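Local coordinates for beta sliding clamp (Streptococcus pneumoniae, PDB 2AWA), which probably forms a ring-shaped head-to-tail dimer around DNA that tethers DNA polymerases and other proteins to the template and makes replication processive, at residues 242-247 / 251-256; 209-214 / 236-241; 152-157 / 221-226; 161-166 / 346-351; 371-374 / 379-382. All coordinates share one frame; numbering follows the deposited sequence.

How the contacts relate
Contacts 1, 2 and 3 lie in the central domain, contact 5 in the C-terminal domain, and contact 4 joins the two. The strands of contact 1 and strand 233-238 of contact 2 share one sheet, reaching the N-terminal domain; strand 211-216 of contact 2 and the hairpin of contact 5 share a second. The helices of contact 3 touch contacts 1, 2 and 4. Contacts 4 and 5, centres about 12 Å apart, meet through Gln-382 and Leu-371; contacts 1 and 5 are about 29 Å apart. Along the chain contacts 2 and 3 interleave, contact 1 follows, and contact 5 comes last. They pack the central domain and join it to the C-terminal one within a ring subunit.

Contact 1: 242-247 / 251-256; sequences QILFRS and SFYTRL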
# COMPACT_ATOMS: atom_id res chain seq x y z
N GLN B 242 -4.79 -21.94 -27.49
CA GLN B 242 -4.91 -20.57 -27.01
C GLN B 242 -6.24 -19.92 -27.39
O GLN B 242 -7.06 -20.52 -28.04
CB GLN B 242 -3.76 -19.72 -27.55
CG GLN B 242 -3.86 -19.30 -29.00
CD GLN B 242 -2.79 -18.29 -29.38
OE1 GLN B 242 -2.17 -17.66 -28.50
NE2 GLN B 242 -2.54 -18.13 -30.67
N ILE B 243 -6.42 -18.68 -26.97
CA ILE B 243 -7.67 -17.96 -27.16
C ILE B 243 -7.37 -16.45 -27.14
O ILE B 243 -6.51 -16.00 -26.40
CB ILE B 243 -8.67 -18.38 -26.03
CG1 ILE B 243 -10.03 -17.71 -26.16
CG2 ILE B 243 -8.11 -18.04 -24.66
CD1 ILE B 243 -10.93 -18.09 -24.97
N LEU B 244 -8.10 -15.69 -27.94
CA LEU B 244 -7.87 -14.26 -28.11
C LEU B 244 -9.12 -13.45 -27.80
O LEU B 244 -10.19 -13.71 -28.35
CB LEU B 244 -7.44 -13.99 -29.55
CG LEU B 244 -7.42 -12.53 -30.02
CD1 LEU B 244 -6.37 -11.77 -29.24
CD2 LEU B 244 -7.16 -12.44 -31.51
N PHE B 245 -8.98 -12.43 -26.96
CA PHE B 245 -10.02 -11.43 -26.75
C PHE B 245 -9.59 -10.12 -27.42
O PHE B 245 -8.53 -9.60 -27.12
CB PHE B 245 -10.16 -11.18 -25.24
CG PHE B 245 -10.40 -12.42 -24.43
CD1 PHE B 245 -9.35 -13.22 -24.04
CD2 PHE B 245 -11.69 -12.78 -24.04
CE1 PHE B 245 -9.57 -14.35 -23.29
CE2 PHE B 245 -11.91 -13.91 -23.29
CZ PHE B 245 -10.86 -14.69 -22.92
N ARG B 246 -10.40 -9.57 -28.31
CA ARG B 246 -10.02 -8.37 -29.05
C ARG B 246 -11.07 -7.26 -29.00
O ARG B 246 -12.23 -7.50 -29.28
CB ARG B 246 -9.78 -8.71 -30.52
CG ARG B 246 -8.73 -7.86 -31.19
CD ARG B 246 -8.34 -8.44 -32.51
NE ARG B 246 -9.51 -8.54 -33.38
CZ ARG B 246 -9.61 -9.33 -34.44
NH1 ARG B 246 -8.60 -10.13 -34.80
NH2 ARG B 246 -10.73 -9.33 -35.15
N SER B 247 -10.65 -6.06 -28.63
CA SER B 247 -11.47 -4.87 -28.77
C SER B 247 -10.96 -4.12 -29.97
O SER B 247 -10.17 -4.65 -30.73
CB SER B 247 -11.37 -4.01 -27.50
OG SER B 247 -10.03 -3.63 -27.24
N SER B 251 -5.53 -6.51 -28.42
CA SER B 251 -5.57 -7.94 -28.61
C SER B 251 -4.91 -8.54 -27.38
O SER B 251 -3.81 -8.16 -27.01
CB SER B 251 -4.78 -8.32 -29.84
OG SER B 251 -5.22 -7.62 -30.99
N PHE B 252 -5.61 -9.48 -26.75
CA PHE B 252 -5.16 -10.12 -25.52
C PHE B 252 -5.25 -11.63 -25.73
O PHE B 252 -6.35 -12.19 -25.84
CB PHE B 252 -6.09 -9.67 -24.39
CG PHE B 252 -5.84 -10.32 -23.07
CD1 PHE B 252 -4.77 -9.95 -22.28
CD2 PHE B 252 -6.74 -11.23 -22.55
CE1 PHE B 252 -4.58 -10.52 -21.03
CE2 PHE B 252 -6.55 -11.80 -21.28
CZ PHE B 252 -5.46 -11.44 -20.54
N TYR B 253 -4.08 -12.27 -25.85
CA TYR B 253 -4.01 -13.72 -26.04
C TYR B 253 -3.64 -14.38 -24.73
O TYR B 253 -2.92 -13.82 -23.92
CB TYR B 253 -2.94 -14.11 -27.06
CG TYR B 253 -3.02 -13.46 -28.40
CD1 TYR B 253 -2.59 -12.15 -28.59
CD2 TYR B 253 -3.47 -14.17 -29.51
CE1 TYR B 253 -2.65 -11.54 -29.84
CE2 TYR B 253 -3.53 -13.58 -30.77
CZ TYR B 253 -3.12 -12.26 -30.92
OH TYR B 253 -3.19 -11.68 -32.16
N THR B 254 -4.13 -15.59 -24.52
CA THR B 254 -3.76 -16.40 -23.37
C THR B 254 -3.68 -17.84 -23.81
O THR B 254 -4.33 -18.27 -24.78
CB THR B 254 -4.78 -16.28 -22.18
OG1 THR B 254 -4.43 -17.20 -21.14
CG2 THR B 254 -6.22 -16.55 -22.60
N ARG B 255 -2.89 -18.59 -23.08
CA ARG B 255 -2.82 -20.02 -23.24
C ARG B 255 -4.08 -20.63 -22.67
O ARG B 255 -4.72 -20.06 -21.79
CB ARG B 255 -1.63 -20.60 -22.48
CG ARG B 255 -0.30 -20.27 -23.10
CD ARG B 255 0.82 -20.52 -22.11
NE ARG B 255 0.99 -21.93 -21.81
CZ ARG B 255 1.71 -22.78 -22.54
NH1 ARG B 255 2.34 -22.37 -23.64
NH2 ARG B 255 1.80 -24.05 -22.17
N LEU B 256 -4.43 -21.78 -23.21
CA LEU B 256 -5.44 -22.64 -22.65
C LEU B 256 -4.74 -23.79 -21.94
O LEU B 256 -3.62 -24.16 -22.26
CB LEU B 256 -6.34 -23.16 -23.77
CG LEU B 256 -7.16 -22.05 -24.45
CD1 LEU B 256 -8.08 -22.60 -25.53
CD2 LEU B 256 -7.96 -21.26 -23.40
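Leu-244 and Tyr-253 face each other across a beta hairpin as a non-hydrogen-bonded antiparallel pair, their side chains side by side. Leu-244 CB lies 4.0 Å from Tyr-253 CD2; CG comes next, 4.1 Å from Tyr-253 CE2, and the chain then divides. CD1 turns in over the ring, 3.5 Å from its centroid and only 4° off the normal, a CH-pi contact centred on the face. CD2 stays near the rim, 3.9 Å from Tyr-253 CE2. With CG anti to the backbone N (chi1 168°), the branch leans across to the partner strand, where CD1 also lies 3.4 Å from Phe-252 O.

The flanking pairs carry the backbone bonds: Ile-243 with Thr-254, and Phe-245 with Phe-252, whose straightest bond, Phe-245 N to Phe-252 O, is 2.9 Å long with 169° at the hydrogen. Their side chains fill the other face of the sheet. There the rings of Phe-245 and Phe-252 meet obliquely, CD1 to CD2 at 3.6 Å, and Phe-223 of helix 217-226 packs on Phe-245. Thr-254 suits this buried face because its methyl lies against Ile-243, while OG1 donates to Arg-255 O and is also hydrogen-bonded to Ser-219 OG.

The chemistry is thus divided: backbone bonds set the register, an aliphatic-on-aromatic contact is the main feature of one face, and the other is an apolar seat for the helix.

Contact 2: 209-214 / 236-241; sequences DDFDVV and IFFANN
Beside the touching pair Phe-211 and Phe-238, Asp-212 OD1 is hydrogen-bonded to His-178 NE2 and the backbone of Phe-211 pairs with Leu-181, both on the neighbouring strand 176-182; no hydrogen bond crosses the contact itself. What crosses the gap is an offset stack. The ring centroids are 4.3 Å apart and the planes diverge by 23°. Phe-238 CZ sits 3.5 Å above the centre of the Phe-211 ring, whereas the centre of the Phe-238 ring is topped by Phe-211 CB, at 4.2 Å, in a CH-pi contact. With chi1 at 53°, CG tucked between the backbone N and the carbonyl carbon, the CB and the ring of Phe-211 both lie against one face of Phe-238.

Two residues along, Val-213 comes from the same side of its strand and meets Phe-238 nearly at a right angle, CG1 approaching CD1 to 3.8 Å. Its short branches fit here beside a ring already stacked. Strands 211-216 and 233-238 belong to two different sheets, which the central domain shares with its neighbours, and Leu-147 touches both phenylalanines.

Flat and apolar groups thus bridge the two sheets near their surface by dispersion and exclusion of water, without the directional demands of a hydrogen bond.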
# COMPACT_ATOMS: atom_id res chain seq x y z
N ASP B 209 -21.29 -20.90 -32.08
CA ASP B 209 -20.74 -22.25 -32.21
C ASP B 209 -20.19 -22.74 -30.87
O ASP B 209 -19.59 -21.96 -30.11
CB ASP B 209 -19.64 -22.28 -33.28
N ASP B 210 -20.41 -24.01 -30.56
CA ASP B 210 -20.02 -24.59 -29.26
C ASP B 210 -18.51 -24.65 -29.02
O ASP B 210 -17.74 -24.80 -29.95
CB ASP B 210 -20.60 -26.00 -29.08
CG ASP B 210 -22.11 -26.00 -28.82
OD1 ASP B 210 -22.67 -24.91 -28.52
OD2 ASP B 210 -22.74 -27.09 -28.90
N PHE B 211 -18.09 -24.53 -27.76
CA PHE B 211 -16.69 -24.71 -27.40
C PHE B 211 -16.57 -25.31 -26.02
O PHE B 211 -17.56 -25.38 -25.29
CB PHE B 211 -15.93 -23.38 -27.45
CG PHE B 211 -16.57 -22.31 -26.66
CD1 PHE B 211 -16.32 -22.19 -25.29
CD2 PHE B 211 -17.42 -21.41 -27.26
CE1 PHE B 211 -16.93 -21.18 -24.56
CE2 PHE B 211 -18.04 -20.40 -26.51
CZ PHE B 211 -17.79 -20.29 -25.17
N ASP B 212 -15.36 -25.72 -25.67
CA ASP B 212 -15.08 -26.32 -24.37
C ASP B 212 -13.62 -26.03 -24.05
O ASP B 212 -12.73 -26.67 -24.58
CB ASP B 212 -15.36 -27.83 -24.42
CG ASP B 212 -15.37 -28.49 -23.03
OD1 ASP B 212 -14.59 -28.08 -22.15
OD2 ASP B 212 -16.17 -29.43 -22.84
N VAL B 213 -13.37 -25.05 -23.20
CA VAL B 213 -12.00 -24.63 -22.92
C VAL B 213 -11.76 -24.48 -21.42
O VAL B 213 -12.70 -24.41 -20.63
CB VAL B 213 -11.67 -23.31 -23.65
CG1 VAL B 213 -11.80 -23.49 -25.18
CG2 VAL B 213 -12.57 -22.18 -23.20
N VAL B 214 -10.50 -24.46 -21.04
CA VAL B 214 -10.12 -24.16 -19.67
C VAL B 214 -9.13 -23.02 -19.71
O VAL B 214 -8.07 -23.12 -20.35
CB VAL B 214 -9.51 -25.39 -18.95
CG1 VAL B 214 -9.21 -25.06 -17.50
CG2 VAL B 214 -10.46 -26.56 -19.00
N ILE B 236 -14.10 -12.84 -29.22
CA ILE B 236 -13.31 -13.97 -28.74
C ILE B 236 -13.06 -14.97 -29.85
O ILE B 236 -13.97 -15.33 -30.60
CB ILE B 236 -13.99 -14.67 -27.53
CG1 ILE B 236 -14.45 -13.62 -26.52
CG2 ILE B 236 -13.00 -15.64 -26.82
CD1 ILE B 236 -14.91 -14.19 -25.17
N PHE B 237 -11.81 -15.38 -30.01
CA PHE B 237 -11.48 -16.38 -31.04
C PHE B 237 -10.82 -17.56 -30.35
O PHE B 237 -10.03 -17.37 -29.43
CB PHE B 237 -10.56 -15.80 -32.12
CG PHE B 237 -11.17 -14.66 -32.88
CD1 PHE B 237 -11.28 -13.42 -32.28
CD2 PHE B 237 -11.63 -14.82 -34.18
CE1 PHE B 237 -11.85 -12.35 -32.93
CE2 PHE B 237 -12.20 -13.76 -34.86
CZ PHE B 237 -12.31 -12.51 -34.24
N PHE B 238 -11.14 -18.77 -30.81
CA PHE B 238 -10.68 -20.01 -30.18
C PHE B 238 -9.69 -20.76 -31.05
O PHE B 238 -9.89 -20.91 -32.24
CB PHE B 238 -11.88 -20.91 -29.88
CG PHE B 238 -12.79 -20.38 -28.80
CD1 PHE B 238 -12.47 -20.55 -27.47
CD2 PHE B 238 -13.93 -19.67 -29.13
CE1 PHE B 238 -13.30 -20.02 -26.46
CE2 PHE B 238 -14.75 -19.17 -28.16
CZ PHE B 238 -14.44 -19.34 -26.82
N ALA B 239 -8.60 -21.21 -30.45
CA ALA B 239 -7.78 -22.30 -31.00
C ALA B 239 -7.64 -23.38 -29.92
O ALA B 239 -8.16 -23.21 -28.80
CB ALA B 239 -6.41 -21.80 -31.45
N ASN B 240 -6.96 -24.47 -30.25
CA ASN B 240 -6.78 -25.58 -29.31
C ASN B 240 -5.81 -25.20 -28.21
O ASN B 240 -6.01 -25.54 -27.05
CB ASN B 240 -6.27 -26.84 -30.04
N ASN B 241 -4.78 -24.46 -28.58
CA ASN B 241 -3.68 -24.11 -27.68
C ASN B 241 -3.96 -22.80 -26.92
O ASN B 241 -3.42 -22.59 -25.85
CB ASN B 241 -2.36 -23.99 -28.49
CG ASN B 241 -2.54 -23.26 -29.84

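Contact 3: 152-157 / 221-226; sequences KLLKKI and REFSAV
This is a helix-helix contact inside the central domain, between helices 151-161 and 217-226, which run roughly antiparallel: the short segments make an angle of 145° and their axes approach to 9.9 Å. The backbones come closest where Lys-155 passes Ser-224, and a small serine there leaves room for the lysine's aliphatic stem to run alongside.

The apolar half of the contact is made by Leu-154 and Phe-223. Leu-154 CD2 lies over one face of the phenylalanine ring, toward its rim, 3.6 Å from the centroid in a CH-pi contact. The two side chains cross at about a right angle, while Lys-155 CG comes in at the ring's edge, 4.3 Å from Phe-223 CE1.

The polar half belongs to Lys-155, whose chain, extended beyond CG, carries NZ across to the other helix. NZ gives a hydrogen bond to Ser-224 O (3.1 Å), in the carbonyl plane on a lone pair. A water closes a small triangle, accepting from Lys-155 NZ at 2.9 Å and donating to Ser-224 O at 2.7 Å. NZ also forms a salt bridge with Asp-229, just past the helix, so a positive charge near this C-terminal end is probably favoured by both the carboxylate and the helix carbonyls.

On its sheet side Phe-223 packs against Phe-245 and Phe-252 of the hairpin 242-255, while Leu-153 and Ile-157 lean on strand 196-203.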
# COMPACT_ATOMS: atom_id res chain seq x y z
N LYS B 152 -18.95 -6.63 -19.39
CA LYS B 152 -19.40 -6.59 -18.01
C LYS B 152 -19.91 -7.98 -17.57
O LYS B 152 -19.78 -8.36 -16.39
CB LYS B 152 -20.40 -5.45 -17.75
CG LYS B 152 -21.84 -5.82 -17.41
CD LYS B 152 -22.68 -4.54 -17.16
CE LYS B 152 -24.19 -4.81 -17.22
NZ LYS B 152 -25.02 -3.57 -17.21
N LEU B 153 -20.43 -8.75 -18.53
CA LEU B 153 -20.85 -10.14 -18.30
C LEU B 153 -19.66 -11.07 -18.01
O LEU B 153 -19.71 -11.89 -17.09
CB LEU B 153 -21.64 -10.62 -19.52
CG LEU B 153 -22.10 -12.07 -19.72
CD1 LEU B 153 -23.19 -12.13 -20.76
CD2 LEU B 153 -20.95 -12.96 -20.16
N LEU B 154 -18.61 -10.96 -18.81
CA LEU B 154 -17.37 -11.70 -18.59
C LEU B 154 -16.74 -11.37 -17.25
O LEU B 154 -16.41 -12.27 -16.48
CB LEU B 154 -16.35 -11.38 -19.67
CG LEU B 154 -15.91 -12.49 -20.61
CD1 LEU B 154 -16.54 -12.30 -21.96
CD2 LEU B 154 -14.39 -12.43 -20.75
N LYS B 155 -16.54 -10.08 -16.98
CA LYS B 155 -16.01 -9.62 -15.68
C LYS B 155 -16.85 -10.17 -14.53
O LYS B 155 -16.31 -10.50 -13.46
CB LYS B 155 -15.98 -8.09 -15.58
CG LYS B 155 -14.99 -7.40 -16.54
CD LYS B 155 -14.85 -5.93 -16.21
CE LYS B 155 -13.84 -5.21 -17.07
NZ LYS B 155 -13.25 -4.06 -16.32
N LYS B 156 -18.17 -10.27 -14.74
CA LYS B 156 -19.07 -10.81 -13.73
C LYS B 156 -18.85 -12.32 -13.55
O LYS B 156 -18.77 -12.80 -12.43
CB LYS B 156 -20.53 -10.49 -14.06
CG LYS B 156 -21.45 -10.85 -12.92
CD LYS B 156 -22.86 -10.25 -13.03
CE LYS B 156 -23.84 -11.08 -12.16
NZ LYS B 156 -24.99 -10.32 -11.59
N ILE B 157 -18.74 -13.06 -14.65
CA ILE B 157 -18.38 -14.47 -14.56
C ILE B 157 -17.03 -14.67 -13.85
O ILE B 157 -16.88 -15.55 -13.03
CB ILE B 157 -18.30 -15.08 -15.96
CG1 ILE B 157 -19.69 -15.49 -16.42
CG2 ILE B 157 -17.38 -16.30 -15.98
CD1 ILE B 157 -19.74 -15.86 -17.89
N ARG B 221 -8.01 -12.80 -14.48
CA ARG B 221 -7.86 -11.60 -13.65
C ARG B 221 -7.22 -10.47 -14.46
O ARG B 221 -7.59 -9.32 -14.29
CB ARG B 221 -7.00 -11.85 -12.40
CG ARG B 221 -7.50 -12.91 -11.42
CD ARG B 221 -8.91 -12.65 -10.94
NE ARG B 221 -9.15 -13.21 -9.60
CZ ARG B 221 -10.32 -13.16 -8.95
NH1 ARG B 221 -11.39 -12.59 -9.49
NH2 ARG B 221 -10.41 -13.69 -7.74
N GLU B 222 -6.27 -10.78 -15.32
CA GLU B 222 -5.69 -9.75 -16.16
C GLU B 222 -6.68 -9.25 -17.21
O GLU B 222 -6.67 -8.07 -17.55
CB GLU B 222 -4.41 -10.22 -16.86
CG GLU B 222 -3.22 -10.42 -15.96
CD GLU B 222 -2.86 -9.22 -15.10
OE1 GLU B 222 -3.22 -8.08 -15.44
OE2 GLU B 222 -2.21 -9.43 -14.05
N PHE B 223 -7.51 -10.15 -17.73
CA PHE B 223 -8.54 -9.74 -18.67
C PHE B 223 -9.35 -8.60 -18.09
O PHE B 223 -9.62 -7.61 -18.77
CB PHE B 223 -9.47 -10.90 -19.04
CG PHE B 223 -10.70 -10.44 -19.75
CD1 PHE B 223 -11.79 -9.99 -19.05
CD2 PHE B 223 -10.72 -10.37 -21.11
CE1 PHE B 223 -12.89 -9.50 -19.71
CE2 PHE B 223 -11.80 -9.89 -21.76
CZ PHE B 223 -12.89 -9.46 -21.05
N SER B 224 -9.76 -8.75 -16.82
CA SER B 224 -10.59 -7.72 -16.18
C SER B 224 -9.84 -6.40 -16.00
O SER B 224 -10.45 -5.33 -16.08
CB SER B 224 -11.12 -8.19 -14.83
OG SER B 224 -11.88 -9.37 -14.95
N ALA B 225 -8.54 -6.46 -15.77
CA ALA B 225 -7.68 -5.27 -15.68
C ALA B 225 -7.33 -4.64 -17.05
O ALA B 225 -7.12 -3.44 -17.14
CB ALA B 225 -6.42 -5.59 -14.94
N VAL B 226 -7.26 -5.43 -18.10
CA VAL B 226 -6.84 -4.91 -19.39
C VAL B 226 -7.99 -4.20 -20.07
O VAL B 226 -7.81 -3.16 -20.67
CB VAL B 226 -6.27 -6.04 -20.28
CG1 VAL B 226 -6.20 -5.64 -21.73
CG2 VAL B 226 -4.86 -6.42 -19.76
O HOH W 1 -10.84 -2.68 -15.65

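Contact 4: 161-166 / 346-351; sequences TAFAAS and LIDSLK
Phe-163 rests its ring on Asp-348, and nearly all the contact is van der Waals. Ring atoms CD1 and CE1 both lie 3.7 Å from Asp-348 CB, and the carbonyl oxygen of Asp-348 stands 4.1 Å above the ring plane, toward the rim. The two side chains slide past each other in opposite directions, so it is the aspartate's stem and main chain, rather than its carboxylate, that meet the ring. Beyond them, Phe-163 CE1 reaches Ser-349 N at 4.2 Å. The ring's opposite face is backed within its own segment by Ala-164 CB, a small side chain, which suits the close approach of the ring. A chi1 of 73° turns the ring toward the helix.

The contact spans the junction of the central and C-terminal domains: Phe-163 lies in the loop at the end of helix 151-161 of one, and helix 343-351 belongs to the other.

Polar interactions lie around the ring rather than across it. Asp-348 OD2 makes a salt bridge to Arg-196 NH1, and the Phe-163 side chain also touches Arg-196. Ser-349 directs its hydroxyl back to Tyr-345 O, and its own carbonyl receives a hydrogen bond from Gln-382 NE2.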
# COMPACT_ATOMS: atom_id res chain seq x y z
N THR B 161 -16.34 -16.79 -10.30
CA THR B 161 -15.77 -18.15 -10.40
C THR B 161 -14.26 -18.33 -10.18
O THR B 161 -13.84 -19.29 -9.55
CB THR B 161 -16.17 -18.82 -11.75
OG1 THR B 161 -15.60 -18.09 -12.83
CG2 THR B 161 -17.65 -18.80 -11.91
N ALA B 162 -13.44 -17.42 -10.70
CA ALA B 162 -11.97 -17.61 -10.68
C ALA B 162 -11.32 -17.80 -9.28
O ALA B 162 -10.29 -18.43 -9.14
CB ALA B 162 -11.32 -16.46 -11.39
N PHE B 163 -11.93 -17.26 -8.24
CA PHE B 163 -11.37 -17.45 -6.90
C PHE B 163 -11.45 -18.93 -6.40
O PHE B 163 -10.72 -19.34 -5.49
CB PHE B 163 -12.09 -16.51 -5.92
CG PHE B 163 -13.44 -16.94 -5.63
CD1 PHE B 163 -13.67 -17.89 -4.64
CD2 PHE B 163 -14.50 -16.51 -6.40
CE1 PHE B 163 -14.94 -18.35 -4.40
CE2 PHE B 163 -15.75 -16.96 -6.17
CZ PHE B 163 -15.99 -17.88 -5.18
N ALA B 164 -12.36 -19.71 -6.98
CA ALA B 164 -12.57 -21.09 -6.55
C ALA B 164 -11.54 -22.05 -7.11
O ALA B 164 -11.34 -23.13 -6.57
CB ALA B 164 -13.94 -21.53 -6.92
N ALA B 165 -10.87 -21.64 -8.18
CA ALA B 165 -9.82 -22.43 -8.81
C ALA B 165 -8.61 -22.59 -7.90
O ALA B 165 -8.24 -21.69 -7.17
CB ALA B 165 -9.40 -21.81 -10.12
N SER B 166 -8.00 -23.75 -7.98
CA SER B 166 -6.80 -24.01 -7.28
C SER B 166 -5.68 -23.04 -7.63
O SER B 166 -5.68 -22.42 -8.69
CB SER B 166 -6.34 -25.43 -7.59
OG SER B 166 -5.06 -25.65 -7.04
N LEU B 346 -16.18 -19.81 3.00
CA LEU B 346 -17.49 -19.19 3.16
C LEU B 346 -17.38 -17.70 2.82
O LEU B 346 -18.19 -17.18 2.06
CB LEU B 346 -18.01 -19.37 4.60
CG LEU B 346 -19.41 -18.80 4.88
CD1 LEU B 346 -20.38 -19.10 3.75
CD2 LEU B 346 -19.97 -19.31 6.19
N ILE B 347 -16.38 -17.03 3.39
CA ILE B 347 -16.14 -15.62 3.11
C ILE B 347 -15.97 -15.35 1.60
O ILE B 347 -16.52 -14.40 1.07
CB ILE B 347 -14.91 -15.11 3.88
CG1 ILE B 347 -15.23 -15.02 5.38
CG2 ILE B 347 -14.51 -13.74 3.40
CD1 ILE B 347 -13.99 -15.06 6.28
N ASP B 348 -15.17 -16.18 0.92
CA ASP B 348 -14.91 -16.02 -0.50
C ASP B 348 -16.24 -16.09 -1.23
O ASP B 348 -16.55 -15.21 -2.04
CB ASP B 348 -13.98 -17.12 -1.04
CG ASP B 348 -12.52 -16.95 -0.62
OD1 ASP B 348 -12.14 -15.84 -0.20
OD2 ASP B 348 -11.75 -17.94 -0.73
N SER B 349 -17.01 -17.13 -0.91
CA SER B 349 -18.32 -17.37 -1.50
C SER B 349 -19.24 -16.18 -1.31
O SER B 349 -19.98 -15.80 -2.23
CB SER B 349 -18.99 -18.61 -0.88
OG SER B 349 -18.26 -19.80 -1.10
N LEU B 350 -19.18 -15.59 -0.12
CA LEU B 350 -20.05 -14.48 0.20
C LEU B 350 -19.63 -13.25 -0.58
O LEU B 350 -20.46 -12.64 -1.25
CB LEU B 350 -20.10 -14.24 1.70
CG LEU B 350 -20.83 -15.38 2.43
CD1 LEU B 350 -20.62 -15.28 3.93
CD2 LEU B 350 -22.34 -15.40 2.11
N LYS B 351 -18.35 -12.91 -0.52
CA LYS B 351 -17.80 -11.79 -1.31
C LYS B 351 -18.16 -11.93 -2.78
O LYS B 351 -18.21 -10.94 -3.49
CB LYS B 351 -16.28 -11.70 -1.17
CG LYS B 351 -15.79 -11.13 0.17
CD LYS B 351 -14.25 -10.93 0.19
CE LYS B 351 -13.81 -9.69 1.03
NZ LYS B 351 -13.79 -9.91 2.53

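Contact 5: 371-374 / 379-382; sequences LVPA and DFMQ
The Phe-380 ring carries a water over the centre of one face, 3.5 Å above the plane, while the Pro-373 ring comes in obliquely, its CD 4.3 Å from Phe-380 CD2. That water is well anchored: it donates to Leu-371 O at 2.8 Å and accepts from Gln-382 NE2 at 2.9 Å, with only a weak bond to Phe-380 O. Gln-382 suits the place because its chain, extended beyond CG, delivers the amide back across to the water, and helix 343-351 gives NE2 a second partner.

Leu-371 and Gln-382 form the hydrogen-bonded antiparallel pair. Leu-371 N gives to Gln-382 O at 3.0 Å, from well above the carbonyl plane, and Gln-382 N returns the bond to Leu-371 O at 3.1 Å. Further toward the turn Pro-373 has no N-H to pair with Phe-380 O, which has the weak water bond and, at 3.3 Å, the Pro-373 CD beside it. Val-372 CG1 adds a looser apolar touch on selenomethionine Met-381 CE.

The hairpin of strands 369-373 and 379-384 lies between strand 357-362, beside the first strand, and strand 196-203 of the central domain, beside the second, with helix 343-351 packed on Leu-371.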
# COMPACT_ATOMS: atom_id res chain seq x y z
N LEU B 371 -24.46 -22.94 -1.56
CA LEU B 371 -24.87 -21.56 -1.30
C LEU B 371 -25.33 -20.90 -2.59
O LEU B 371 -24.58 -20.91 -3.57
CB LEU B 371 -23.72 -20.70 -0.79
CG LEU B 371 -22.88 -21.05 0.42
CD1 LEU B 371 -21.81 -22.08 0.08
CD2 LEU B 371 -22.24 -19.76 0.88
N VAL B 372 -26.50 -20.28 -2.55
CA VAL B 372 -27.04 -19.51 -3.69
C VAL B 372 -27.50 -18.13 -3.21
O VAL B 372 -27.83 -17.96 -2.04
CB VAL B 372 -28.26 -20.21 -4.36
CG1 VAL B 372 -27.90 -21.60 -4.85
CG2 VAL B 372 -29.43 -20.28 -3.41
N PRO B 373 -27.52 -17.16 -4.12
CA PRO B 373 -28.17 -15.91 -3.77
C PRO B 373 -29.67 -16.12 -3.64
O PRO B 373 -30.29 -16.80 -4.48
CB PRO B 373 -27.84 -14.97 -4.94
CG PRO B 373 -27.40 -15.84 -6.05
CD PRO B 373 -26.94 -17.14 -5.47
N ALA B 374 -30.23 -15.56 -2.58
CA ALA B 374 -31.65 -15.73 -2.28
C ALA B 374 -32.50 -14.74 -3.06
O ALA B 374 -32.11 -13.58 -3.26
CB ALA B 374 -31.89 -15.57 -0.79
N ASP B 379 -28.52 -18.13 -12.02
CA ASP B 379 -28.12 -19.54 -11.89
C ASP B 379 -26.66 -19.62 -11.41
O ASP B 379 -25.75 -20.04 -12.13
CB ASP B 379 -28.33 -20.29 -13.20
CG ASP B 379 -28.30 -21.80 -13.03
OD1 ASP B 379 -27.69 -22.28 -12.05
OD2 ASP B 379 -28.90 -22.50 -13.87
N PHE B 380 -26.46 -19.17 -10.18
CA PHE B 380 -25.15 -19.01 -9.59
C PHE B 380 -25.13 -19.85 -8.33
O PHE B 380 -25.86 -19.57 -7.39
CB PHE B 380 -24.85 -17.52 -9.32
CG PHE B 380 -23.55 -17.27 -8.61
CD1 PHE B 380 -22.44 -18.09 -8.82
CD2 PHE B 380 -23.42 -16.19 -7.72
CE1 PHE B 380 -21.25 -17.86 -8.15
CE2 PHE B 380 -22.23 -15.95 -7.07
CZ PHE B 380 -21.14 -16.79 -7.28
N MSE B 381 -24.27 -20.86 -8.36
CA MSE B 381 -24.29 -22.00 -7.45
C MSE B 381 -22.86 -22.24 -6.90
O MSE B 381 -21.90 -22.26 -7.65
CB MSE B 381 -24.74 -23.21 -8.27
CG MSE B 381 -24.30 -24.60 -7.77
SE MSE B 381 -25.33 -25.10 -6.21
CE MSE B 381 -27.19 -25.31 -7.08
N GLN B 382 -22.73 -22.43 -5.60
CA GLN B 382 -21.43 -22.73 -5.01
C GLN B 382 -21.54 -23.89 -4.05
O GLN B 382 -22.62 -24.18 -3.55
CB GLN B 382 -20.87 -21.52 -4.27
CG GLN B 382 -20.66 -20.33 -5.17
CD GLN B 382 -20.17 -19.13 -4.41
OE1 GLN B 382 -19.01 -19.05 -4.03
NE2 GLN B 382 -21.06 -18.16 -4.21
O HOH W 2 -23.79 -18.66 -5.13